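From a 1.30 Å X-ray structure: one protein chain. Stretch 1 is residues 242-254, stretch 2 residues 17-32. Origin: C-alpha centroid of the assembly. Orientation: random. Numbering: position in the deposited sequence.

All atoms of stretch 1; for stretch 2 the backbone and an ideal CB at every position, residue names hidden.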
# COMPACT_ATOMS: atom_id res chain seq x y z
N THR A 242 2.01 10.36 -10.77
CA THR A 242 3.10 11.18 -10.26
C THR A 242 3.28 11.16 -8.78
O THR A 242 4.29 11.65 -8.27
CB THR A 242 2.91 12.69 -10.58
OG1 THR A 242 1.92 13.25 -9.69
CG2 THR A 242 2.55 12.91 -12.02
N GLU A 243 2.30 10.65 -8.04
CA GLU A 243 2.45 10.70 -6.59
C GLU A 243 2.38 12.15 -6.02
O GLU A 243 2.60 12.34 -4.80
CB GLU A 243 3.76 10.01 -6.17
CG GLU A 243 3.90 8.55 -6.63
CD GLU A 243 5.17 7.85 -6.08
OE1 GLU A 243 6.29 8.31 -6.36
OE2 GLU A 243 5.05 6.82 -5.36
N ARG A 244 2.10 13.19 -6.83
CA ARG A 244 1.98 14.56 -6.30
C ARG A 244 0.47 14.85 -6.15
O ARG A 244 -0.25 14.65 -7.13
CB ARG A 244 2.60 15.58 -7.25
CG ARG A 244 4.11 15.36 -7.45
CD ARG A 244 4.77 16.65 -7.98
NE ARG A 244 4.29 16.94 -9.34
CZ ARG A 244 4.60 16.22 -10.40
NH1 ARG A 244 4.11 16.55 -11.57
NH2 ARG A 244 5.42 15.18 -10.29
N LEU A 245 0.01 15.28 -4.97
CA LEU A 245 -1.42 15.54 -4.76
C LEU A 245 -1.92 16.73 -5.62
O LEU A 245 -3.10 16.81 -6.02
CB LEU A 245 -1.72 15.78 -3.25
CG LEU A 245 -1.68 14.49 -2.42
CD1 LEU A 245 -1.89 14.83 -0.99
CD2 LEU A 245 -2.74 13.48 -2.88
N GLY A 246 -0.99 17.58 -6.00
CA GLY A 246 -1.33 18.71 -6.82
C GLY A 246 -1.62 18.18 -8.22
O GLY A 246 -2.52 18.74 -8.88
N SER A 247 -0.89 17.16 -8.66
CA SER A 247 -1.09 16.62 -9.99
C SER A 247 -2.45 15.87 -10.08
O SER A 247 -3.19 15.95 -11.08
CB SER A 247 0.07 15.67 -10.36
OG SER A 247 -0.13 15.04 -11.60
N LEU A 248 -2.73 15.11 -9.04
CA LEU A 248 -3.94 14.34 -8.98
C LEU A 248 -5.15 15.25 -9.10
O LEU A 248 -6.05 15.05 -9.95
CB LEU A 248 -3.97 13.68 -7.62
CG LEU A 248 -5.32 13.09 -7.25
CD1 LEU A 248 -5.57 11.97 -8.23
CD2 LEU A 248 -5.27 12.58 -5.80
N LEU A 249 -5.14 16.24 -8.26
CA LEU A 249 -6.24 17.17 -8.21
C LEU A 249 -6.39 18.03 -9.42
O LEU A 249 -7.50 18.23 -9.92
CB LEU A 249 -6.17 18.06 -6.98
CG LEU A 249 -6.40 17.23 -5.71
CD1 LEU A 249 -6.00 18.06 -4.46
CD2 LEU A 249 -7.87 16.85 -5.64
N GLN A 250 -5.25 18.50 -9.97
CA GLN A 250 -5.31 19.33 -11.13
C GLN A 250 -5.64 18.55 -12.37
O GLN A 250 -6.39 19.02 -13.24
CB GLN A 250 -4.00 20.07 -11.33
CG GLN A 250 -3.74 20.90 -10.12
CD GLN A 250 -2.54 21.73 -10.34
OE1 GLN A 250 -2.61 22.72 -11.08
NE2 GLN A 250 -1.42 21.35 -9.72
N GLY A 251 -5.09 17.36 -12.43
CA GLY A 251 -5.40 16.49 -13.57
C GLY A 251 -6.89 16.13 -13.57
O GLY A 251 -7.58 16.14 -14.61
N PHE A 252 -7.43 15.82 -12.36
CA PHE A 252 -8.85 15.60 -12.26
C PHE A 252 -9.69 16.81 -12.69
O PHE A 252 -10.63 16.67 -13.42
CB PHE A 252 -9.19 15.20 -10.82
CG PHE A 252 -10.68 15.14 -10.54
CD1 PHE A 252 -11.52 14.32 -11.28
CD2 PHE A 252 -11.22 15.90 -9.52
CE1 PHE A 252 -12.86 14.26 -10.99
CE2 PHE A 252 -12.61 15.84 -9.22
CZ PHE A 252 -13.41 15.01 -9.95
N LYS A 253 -9.32 17.97 -12.21
CA LYS A 253 -10.05 19.21 -12.57
C LYS A 253 -10.10 19.41 -14.09
O LYS A 253 -11.21 19.68 -14.65
CB LYS A 253 -9.31 20.34 -11.89
CG LYS A 253 -10.00 21.68 -11.98
CD LYS A 253 -9.19 22.66 -11.07
CE LYS A 253 -9.74 24.04 -11.18
NZ LYS A 253 -10.84 24.20 -10.20
N ARG A 254 -8.99 19.20 -14.76
CA ARG A 254 -8.97 19.36 -16.20
C ARG A 254 -9.81 18.29 -16.89
O ARG A 254 -10.56 18.56 -17.81
CB ARG A 254 -7.53 19.35 -16.66
CG ARG A 254 -7.42 19.54 -18.17
CD ARG A 254 -5.95 19.63 -18.50
NE ARG A 254 -5.72 19.83 -19.94
CZ ARG A 254 -5.80 21.01 -20.54
NH1 ARG A 254 -5.56 21.08 -21.88
NH2 ARG A 254 -6.08 22.10 -19.85
N UNK A 17 -1.89 9.63 5.78
CA UNK A 17 -0.64 10.37 5.92
C UNK A 17 -0.53 11.83 5.56
O UNK A 17 0.02 12.65 6.31
CB UNK A 17 0.41 9.64 5.08
N UNK A 18 -1.07 12.18 4.42
CA UNK A 18 -1.02 13.51 3.85
C UNK A 18 -2.37 14.26 3.81
O UNK A 18 -2.64 15.05 2.91
CB UNK A 18 -0.46 13.41 2.43
N UNK A 19 -3.20 14.05 4.81
CA UNK A 19 -4.51 14.73 4.91
C UNK A 19 -4.43 16.23 4.88
O UNK A 19 -5.27 16.90 4.28
CB UNK A 19 -5.22 14.31 6.20
N UNK A 20 -3.52 16.79 5.64
CA UNK A 20 -3.38 18.23 5.72
C UNK A 20 -2.97 18.84 4.37
O UNK A 20 -3.45 19.91 3.95
CB UNK A 20 -2.35 18.59 6.80
N UNK A 21 -2.08 18.14 3.67
CA UNK A 21 -1.65 18.65 2.39
C UNK A 21 -2.82 18.55 1.43
O UNK A 21 -3.04 19.45 0.62
CB UNK A 21 -0.43 17.89 1.87
N UNK A 22 -3.55 17.43 1.50
CA UNK A 22 -4.70 17.25 0.62
C UNK A 22 -5.69 18.40 0.81
O UNK A 22 -6.17 19.02 -0.15
CB UNK A 22 -5.38 15.91 0.89
N UNK A 23 -6.03 18.72 2.07
CA UNK A 23 -6.99 19.74 2.34
C UNK A 23 -6.55 21.08 1.83
O UNK A 23 -7.34 21.80 1.22
CB UNK A 23 -7.27 19.81 3.84
N UNK A 24 -5.31 21.44 2.12
CA UNK A 24 -4.79 22.73 1.69
C UNK A 24 -4.79 22.90 0.18
O UNK A 24 -5.23 23.92 -0.32
CB UNK A 24 -3.37 22.92 2.22
N UNK A 25 -4.30 21.90 -0.55
CA UNK A 25 -4.22 21.95 -1.97
C UNK A 25 -5.63 21.96 -2.56
O UNK A 25 -5.96 22.74 -3.46
CB UNK A 25 -3.40 20.77 -2.50
N UNK A 26 -6.53 21.10 -2.06
CA UNK A 26 -7.88 21.11 -2.59
C UNK A 26 -8.56 22.46 -2.44
O UNK A 26 -9.22 22.93 -3.39
CB UNK A 26 -8.72 20.03 -1.90
N UNK A 27 -8.42 23.09 -1.29
CA UNK A 27 -9.01 24.40 -1.09
C UNK A 27 -8.43 25.40 -2.07
O UNK A 27 -9.18 26.24 -2.62
CB UNK A 27 -8.79 24.88 0.35
N UNK A 28 -7.11 25.37 -2.27
CA UNK A 28 -6.47 26.34 -3.23
C UNK A 28 -6.95 26.13 -4.65
O UNK A 28 -7.00 27.09 -5.48
CB UNK A 28 -4.95 26.21 -3.20
N UNK A 29 -7.36 24.93 -4.99
CA UNK A 29 -7.84 24.63 -6.34
C UNK A 29 -9.33 24.83 -6.50
O UNK A 29 -9.89 24.57 -7.56
CB UNK A 29 -7.48 23.19 -6.71
N UNK A 30 -9.98 25.26 -5.44
CA UNK A 30 -11.42 25.49 -5.53
C UNK A 30 -12.35 24.33 -5.20
O UNK A 30 -13.56 24.38 -5.40
CB UNK A 30 -11.74 25.95 -6.95
N UNK A 31 -11.77 23.26 -4.68
CA UNK A 31 -12.61 22.12 -4.25
C UNK A 31 -12.97 22.19 -2.78
O UNK A 31 -12.33 22.90 -2.02
CB UNK A 31 -11.89 20.80 -4.53
N UNK A 32 -14.02 21.49 -2.39
CA UNK A 32 -14.37 21.36 -0.96
C UNK A 32 -13.76 19.97 -0.57
O UNK A 32 -14.31 18.92 -0.98
CB UNK A 32 -15.88 21.44 -0.71

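Stretch 1 enters a helix at Leu-245, and the helix of stretch 2, residues 19-28, packs against it at -37°, the axes 9.9 Å apart at closest approach. Position 17 is out of reach of stretch 1, which therefore sets no preference there; it is Arg-17.

At position 18, just before the helix, CA-to-CB points toward stretch 1, and the ideal CB lies 4.0 Å from Leu-245 CD1. The carbonyl of Glu-243 lies farther off, so a long side chain with a donor at its end would suit, as would a simple apolar one. The residue is Arg-18: its NH2 donates to Glu-243 O at 3.1 Å, near the guanidinium plane, while Leu-245 CG covers one face, 3.9 Å from Arg-18 CZ.

Positions 19, 20, 23, 24, 27 and 28 have no contact with stretch 1, and helix-compatible, often polar residues would serve. They are Lys-19, Glu-20, Lys-23, Ala-24, Glu-27 and Lys-28; Lys-23 NZ forms a salt bridge with Glu-27 OE2 at 2.9 Å.

Position 21 points toward Leu-245, whose CD1 is 4.4 Å from the ideal CB. Small or apolar residues fit; Ala-21 makes only this light contact. Position 22 points sideways, beside Leu-245 and within range of Leu-249 for a larger apolar group. Leucine, methionine or an aromatic would do. Phe-22, with chi1 t, brings CE1 to 4.0 Å from Leu-249 CD2.

Position 25 faces Leu-249 CD1 and the bare CA of Gly-246, which invites a medium apolar residue, branched or not. Leu-25 places CD1 4.0 Å from Gly-246 CA. At position 26 the ideal CB is already 4.2 Å from Leu-249 CD1, so a small apolar residue suffices: Ala-26.

Position 29 points toward Leu-249 and the aliphatic part of Lys-253, so a medium apolar chain is expected. Leu-29 sets CD1 3.5 Å from Leu-249 CB and 3.6 Å from Gln-250 CG, and its backbone O accepts a hydrogen bond from Lys-253 NZ at 2.8 Å.

Position 30 has phi +90° in a Schellman turn; a CB would be jammed against the preceding carbonyl O, which calls for glycine, and Gly-30 is found.

Position 31 points toward stretch 1, but its ideal CB has nothing there within 5.5 Å. A large apolar side chain could span the gap to Leu-249, Phe-252 and Lys-253. Phe-31 does so, CZ lying 3.8 Å from both Phe-252 CD2 and Lys-253 CB; the two phenylalanine rings are near parallel but slid apart. Position 32, out of reach, is Thr-32.

Stretch 2, residues 17-32: RRKEAFKALAEKLGFT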
# COMPACT_ATOMS: atom_id res chain seq x y z
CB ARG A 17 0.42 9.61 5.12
CG ARG A 17 0.43 8.06 5.29
CD ARG A 17 -0.99 7.32 5.21
NE ARG A 17 -1.48 6.94 3.88
CZ ARG A 17 -2.15 7.75 3.09
NH1 ARG A 17 -2.55 7.34 1.91
NH2 ARG A 17 -2.41 8.98 3.49
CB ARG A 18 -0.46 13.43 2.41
CG ARG A 18 1.08 13.18 2.37
CD ARG A 18 1.60 13.32 0.94
NE ARG A 18 1.02 12.26 0.11
CZ ARG A 18 1.20 12.15 -1.21
NH1 ARG A 18 0.63 11.16 -1.89
NH2 ARG A 18 1.94 13.04 -1.86
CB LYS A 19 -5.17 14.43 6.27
CG LYS A 19 -5.56 13.04 6.44
CD LYS A 19 -6.17 12.82 7.82
CE LYS A 19 -6.47 11.34 8.09
NZ LYS A 19 -7.11 11.16 9.44
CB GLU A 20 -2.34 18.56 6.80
CG GLU A 20 -2.30 19.97 7.37
CD GLU A 20 -1.35 20.10 8.63
OE1 GLU A 20 -0.10 19.91 8.52
OE2 GLU A 20 -1.87 20.40 9.73
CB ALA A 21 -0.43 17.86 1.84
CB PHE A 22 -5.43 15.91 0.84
CG PHE A 22 -6.71 15.80 0.08
CD1 PHE A 22 -6.71 15.46 -1.26
CD2 PHE A 22 -7.94 16.08 0.70
CE1 PHE A 22 -7.98 15.39 -1.96
CE2 PHE A 22 -9.14 16.02 0.02
CZ PHE A 22 -9.13 15.67 -1.27
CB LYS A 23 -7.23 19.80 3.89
CG LYS A 23 -8.16 20.91 4.31
CD LYS A 23 -8.35 20.91 5.84
CE LYS A 23 -9.25 22.11 6.24
NZ LYS A 23 -8.61 23.44 6.18
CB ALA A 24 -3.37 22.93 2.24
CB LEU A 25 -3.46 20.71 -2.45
CG LEU A 25 -2.44 20.86 -3.57
CD1 LEU A 25 -3.04 21.62 -4.75
CD2 LEU A 25 -1.27 21.61 -3.00
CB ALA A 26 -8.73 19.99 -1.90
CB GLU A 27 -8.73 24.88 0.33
CG GLU A 27 -9.47 24.09 1.40
CD GLU A 27 -9.07 24.46 2.83
OE1 GLU A 27 -7.88 24.78 3.08
OE2 GLU A 27 -9.95 24.41 3.74
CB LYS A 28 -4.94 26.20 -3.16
CG LYS A 28 -4.34 26.68 -1.87
CD LYS A 28 -2.82 26.63 -1.89
CE LYS A 28 -2.28 27.18 -0.56
NZ LYS A 28 -0.80 26.91 -0.39
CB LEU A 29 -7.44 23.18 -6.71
CG LEU A 29 -5.93 22.96 -6.80
CD1 LEU A 29 -5.63 21.50 -7.06
CD2 LEU A 29 -5.32 23.82 -7.90
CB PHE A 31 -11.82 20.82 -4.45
CG PHE A 31 -11.48 20.45 -5.89
CD1 PHE A 31 -10.17 20.43 -6.35
CD2 PHE A 31 -12.48 20.00 -6.75
CE1 PHE A 31 -9.85 19.97 -7.65
CE2 PHE A 31 -12.17 19.54 -8.06
CZ PHE A 31 -10.84 19.54 -8.47
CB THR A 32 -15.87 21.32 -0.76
OG1 THR A 32 -16.38 22.60 -1.15
CG2 THR A 32 -16.18 21.08 0.73
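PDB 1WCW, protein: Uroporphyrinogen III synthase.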